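PDB 3HL6: pathogenicity island protein from Staphylococcus aureus subsp. aureus, which is of unknown function but is encoded on a mobile staphylococcal pathogenicity island. Local coordinates for residues V64-S72 / I153-T164. Residues are numbered along the deposited sequence; the frame is centred on the assembly and turned at random.
Sequences VRQSFELAS and IANIEMLYQLAT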
loop_
_atom_site.group_PDB
_atom_site.type_symbol
_atom_site.label_atom_id
_atom_site.label_comp_id
_atom_site.label_asym_id
_atom_site.label_seq_id
_atom_site.Cartn_x
_atom_site.Cartn_y
_atom_site.Cartn_z
ATOM N N VAL B 64 -1.788 -29.985 0.961
ATOM C CA VAL B 64 -2.131 -28.809 1.756
ATOM C C VAL B 64 -3.605 -28.808 2.091
ATOM O O VAL B 64 -4.437 -28.770 1.197
ATOM C CB VAL B 64 -1.798 -27.509 1.012
ATOM C CG1 VAL B 64 -0.266 -27.320 0.909
ATOM C CG2 VAL B 64 -2.485 -27.502 -0.375
ATOM N N ARG B 65 -3.923 -28.852 3.381
ATOM C CA ARG B 65 -5.306 -28.796 3.858
ATOM C C ARG B 65 -5.568 -27.501 4.605
ATOM O O ARG B 65 -6.630 -27.306 5.200
ATOM C CB ARG B 65 -5.622 -29.991 4.772
ATOM C CG ARG B 65 -7.144 -30.222 5.003
ATOM C CD ARG B 65 -7.994 -29.897 3.739
ATOM N NE ARG B 65 -9.187 -29.097 4.036
ATOM C CZ ARG B 65 -10.391 -29.615 4.299
ATOM N NH1 ARG B 65 -10.564 -30.941 4.299
ATOM N NH2 ARG B 65 -11.421 -28.811 4.565
ATOM N N GLN B 66 -4.590 -26.609 4.556
ATOM C CA GLN B 66 -4.562 -25.441 5.422
ATOM C C GLN B 66 -3.812 -24.300 4.721
ATOM O O GLN B 66 -2.619 -24.399 4.459
ATOM C CB GLN B 66 -3.899 -25.813 6.744
ATOM C CG GLN B 66 -3.747 -24.680 7.720
ATOM C CD GLN B 66 -5.056 -24.273 8.361
ATOM O OE1 GLN B 66 -5.874 -23.591 7.744
ATOM N NE2 GLN B 66 -5.254 -24.674 9.609
ATOM N N SER B 67 -4.523 -23.233 4.388
ATOM C CA SER B 67 -3.880 -21.999 3.935
ATOM C C SER B 67 -3.891 -20.899 5.013
ATOM O O SER B 67 -4.383 -21.119 6.110
ATOM C CB SER B 67 -4.556 -21.495 2.669
ATOM O OG SER B 67 -3.639 -21.537 1.606
ATOM N N PHE B 68 -3.352 -19.725 4.691
ATOM C CA PHE B 68 -3.197 -18.659 5.676
ATOM C C PHE B 68 -3.715 -17.343 5.148
ATOM O O PHE B 68 -3.375 -16.936 4.049
ATOM C CB PHE B 68 -1.736 -18.549 6.115
ATOM C CG PHE B 68 -1.148 -19.868 6.484
ATOM C CD1 PHE B 68 -1.258 -20.336 7.787
ATOM C CD2 PHE B 68 -0.570 -20.691 5.496
ATOM C CE1 PHE B 68 -0.765 -21.580 8.115
ATOM C CE2 PHE B 68 -0.059 -21.925 5.808
ATOM C CZ PHE B 68 -0.150 -22.387 7.109
ATOM N N GLU B 69 -4.554 -16.696 5.945
ATOM C CA GLU B 69 -5.180 -15.456 5.575
ATOM C C GLU B 69 -4.178 -14.314 5.423
ATOM O O GLU B 69 -3.462 -13.982 6.366
ATOM C CB GLU B 69 -6.206 -15.076 6.648
ATOM C CG GLU B 69 -6.780 -13.676 6.470
ATOM C CD GLU B 69 -8.062 -13.476 7.225
ATOM O OE1 GLU B 69 -8.362 -12.299 7.589
ATOM O OE2 GLU B 69 -8.769 -14.484 7.444
ATOM N N LEU B 70 -4.169 -13.684 4.257
ATOM C CA LEU B 70 -3.357 -12.493 4.026
ATOM C C LEU B 70 -4.120 -11.217 4.290
ATOM O O LEU B 70 -3.522 -10.209 4.664
ATOM C CB LEU B 70 -2.884 -12.423 2.587
ATOM C CG LEU B 70 -1.689 -13.272 2.184
ATOM C CD1 LEU B 70 -1.164 -12.720 0.850
ATOM C CD2 LEU B 70 -0.593 -13.282 3.243
ATOM N N ALA B 71 -5.430 -11.258 4.054
ATOM C CA ALA B 71 -6.245 -10.051 4.019
ATOM C C ALA B 71 -7.738 -10.340 4.181
ATOM O O ALA B 71 -8.256 -11.331 3.656
ATOM C CB ALA B 71 -5.981 -9.276 2.753
ATOM N N SER B 72 -8.428 -9.468 4.918
ATOM C CA SER B 72 -9.884 -9.393 4.796
ATOM C C SER B 72 -10.284 -7.959 4.511
ATOM O O SER B 72 -9.439 -7.083 4.570
ATOM C CB SER B 72 -10.588 -9.998 6.004
ATOM O OG SER B 72 -10.091 -9.480 7.210
ATOM N N ILE B 153 -1.304 -20.404 13.971
ATOM C CA ILE B 153 -1.839 -19.945 12.695
ATOM C C ILE B 153 -1.655 -18.448 12.559
ATOM O O ILE B 153 -1.253 -17.972 11.495
ATOM C CB ILE B 153 -3.334 -20.279 12.526
ATOM C CG1 ILE B 153 -3.610 -21.764 12.789
ATOM C CG2 ILE B 153 -3.805 -19.915 11.145
ATOM C CD1 ILE B 153 -3.406 -22.640 11.588
ATOM N N ALA B 154 -1.947 -17.703 13.631
ATOM C CA ALA B 154 -1.827 -16.249 13.630
ATOM C C ALA B 154 -0.400 -15.855 13.329
ATOM O O ALA B 154 -0.138 -14.972 12.540
ATOM C CB ALA B 154 -2.238 -15.679 14.982
ATOM N N ASN B 155 0.528 -16.515 13.996
ATOM C CA ASN B 155 1.941 -16.314 13.763
ATOM C C ASN B 155 2.371 -16.557 12.306
ATOM O O ASN B 155 3.026 -15.729 11.694
ATOM C CB ASN B 155 2.701 -17.242 14.696
ATOM C CG ASN B 155 3.023 -16.586 15.984
ATOM O OD1 ASN B 155 3.721 -15.573 15.978
ATOM N ND2 ASN B 155 2.499 -17.119 17.117
ATOM N N ILE B 156 1.991 -17.703 11.771
ATOM C CA ILE B 156 2.292 -18.030 10.389
ATOM C C ILE B 156 1.692 -17.005 9.425
ATOM O O ILE B 156 2.341 -16.587 8.446
ATOM C CB ILE B 156 1.887 -19.468 10.057
ATOM C CG1 ILE B 156 2.791 -20.418 10.846
ATOM C CG2 ILE B 156 2.079 -19.728 8.591
ATOM C CD1 ILE B 156 2.294 -21.829 10.944
ATOM N N GLU B 157 0.484 -16.545 9.749
ATOM C CA GLU B 157 -0.218 -15.633 8.843
ATOM C C GLU B 157 0.593 -14.380 8.734
ATOM O O GLU B 157 0.808 -13.822 7.652
ATOM C CB GLU B 157 -1.640 -15.342 9.322
ATOM C CG GLU B 157 -2.584 -16.506 9.095
ATOM C CD GLU B 157 -3.991 -16.242 9.607
ATOM O OE1 GLU B 157 -4.171 -15.314 10.422
ATOM O OE2 GLU B 157 -4.925 -16.967 9.178
ATOM N N MET B 158 1.100 -13.971 9.870
ATOM C CA MET B 158 1.904 -12.778 9.935
ATOM C C MET B 158 3.289 -12.935 9.261
ATOM O O MET B 158 3.742 -12.047 8.564
ATOM C CB MET B 158 2.004 -12.338 11.389
ATOM C CG MET B 158 2.474 -10.956 11.513
ATOM S SD MET B 158 4.021 -11.035 12.381
ATOM C CE MET B 158 3.697 -9.787 13.676
ATOM N N LEU B 159 3.938 -14.078 9.451
ATOM C CA LEU B 159 5.084 -14.471 8.608
ATOM C C LEU B 159 4.743 -14.371 7.133
ATOM O O LEU B 159 5.473 -13.783 6.358
ATOM C CB LEU B 159 5.568 -15.889 8.957
ATOM C CG LEU B 159 6.302 -16.017 10.301
ATOM C CD1 LEU B 159 6.491 -17.463 10.685
ATOM C CD2 LEU B 159 7.631 -15.292 10.230
ATOM N N TYR B 160 3.604 -14.908 6.738
ATOM C CA TYR B 160 3.224 -14.748 5.344
ATOM C C TYR B 160 3.156 -13.297 4.907
ATOM O O TYR B 160 3.539 -12.985 3.803
ATOM C CB TYR B 160 1.924 -15.470 5.032
ATOM C CG TYR B 160 2.172 -16.898 4.693
ATOM C CD1 TYR B 160 2.157 -17.336 3.372
ATOM C CD2 TYR B 160 2.465 -17.804 5.681
ATOM C CE1 TYR B 160 2.394 -18.648 3.052
ATOM C CE2 TYR B 160 2.696 -19.115 5.387
ATOM C CZ TYR B 160 2.671 -19.541 4.066
ATOM O OH TYR B 160 2.910 -20.879 3.788
ATOM N N GLN B 161 2.656 -12.410 5.756
ATOM C CA GLN B 161 2.457 -11.014 5.375
ATOM C C GLN B 161 3.784 -10.285 5.181
ATOM O O GLN B 161 3.971 -9.569 4.200
ATOM C CB GLN B 161 1.590 -10.287 6.412
ATOM C CG GLN B 161 0.134 -10.755 6.404
ATOM C CD GLN B 161 -0.681 -10.240 7.605
ATOM O OE1 GLN B 161 -0.154 -10.015 8.690
ATOM N NE2 GLN B 161 -1.947 -10.044 7.399
ATOM N N LEU B 162 4.695 -10.463 6.133
ATOM C CA LEU B 162 6.073 -10.040 5.956
ATOM C C LEU B 162 6.658 -10.552 4.634
ATOM O O LEU B 162 7.261 -9.779 3.881
ATOM C CB LEU B 162 6.915 -10.513 7.140
ATOM C CG LEU B 162 6.438 -9.868 8.432
ATOM C CD1 LEU B 162 7.102 -10.436 9.671
ATOM C CD2 LEU B 162 6.703 -8.366 8.314
ATOM N N ALA B 163 6.436 -11.824 4.324
ATOM C CA ALA B 163 7.111 -12.433 3.176
ATOM C C ALA B 163 6.790 -11.693 1.872
ATOM O O ALA B 163 7.649 -11.591 0.985
ATOM C CB ALA B 163 6.784 -13.936 3.046
ATOM N N THR B 164 5.576 -11.150 1.775
ATOM C CA THR B 164 5.160 -10.479 0.568
ATOM C C THR B 164 5.812 -9.115 0.397
ATOM O O THR B 164 5.665 -8.491 -0.668
ATOM C CB THR B 164 3.626 -10.278 0.498
ATOM O OG1 THR B 164 3.193 -9.388 1.541
ATOM C CG2 THR B 164 2.892 -11.618 0.583
#
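With chi1 at -49°, F68 carries its ring beside its own backbone N and turns it toward I156 and Y160 of helix 153-163, which approach from the same side of its plane. This contact joins strand 68-71, an outermost strand, within this chain, of a mixed sheet, to that helix, which runs obliquely to it, with the axes 7.5 Å apart at closest approach. The evidence for a CH-pi contact is the position of I156 CG2, 3.6 Å from the F68 ring centroid and close to the ring normal. Y160 meets the same ring differently: the planes lie 21° apart and are slid past each other, centroids 4.9 Å apart, giving an offset pair with little overlap. The hydroxyl of Y160 is bonded to V57 N on the neighbouring strand 52-57, which ties the tyrosine to the sheet, while T181 of helix 171-184 touches both side chains.

E157 and Q161, both extended beyond CG, reach the strand backbone one helical turn apart. E157 OE2 accepts from E69 N at 3.3 Å, the donor standing well above the carboxylate plane. At the classic beta bulge, where L70 and A71 both face L53, the helix supplies the second bond. L70 CD2 rests 3.8 Å from Y160 CB, and beside it Q161 NE2 donates to L70 O at 3.2 Å, nearly straight at 165°, with that oxygen almost in the Q161 amide plane while the donor stands above the L70 carbonyl plane.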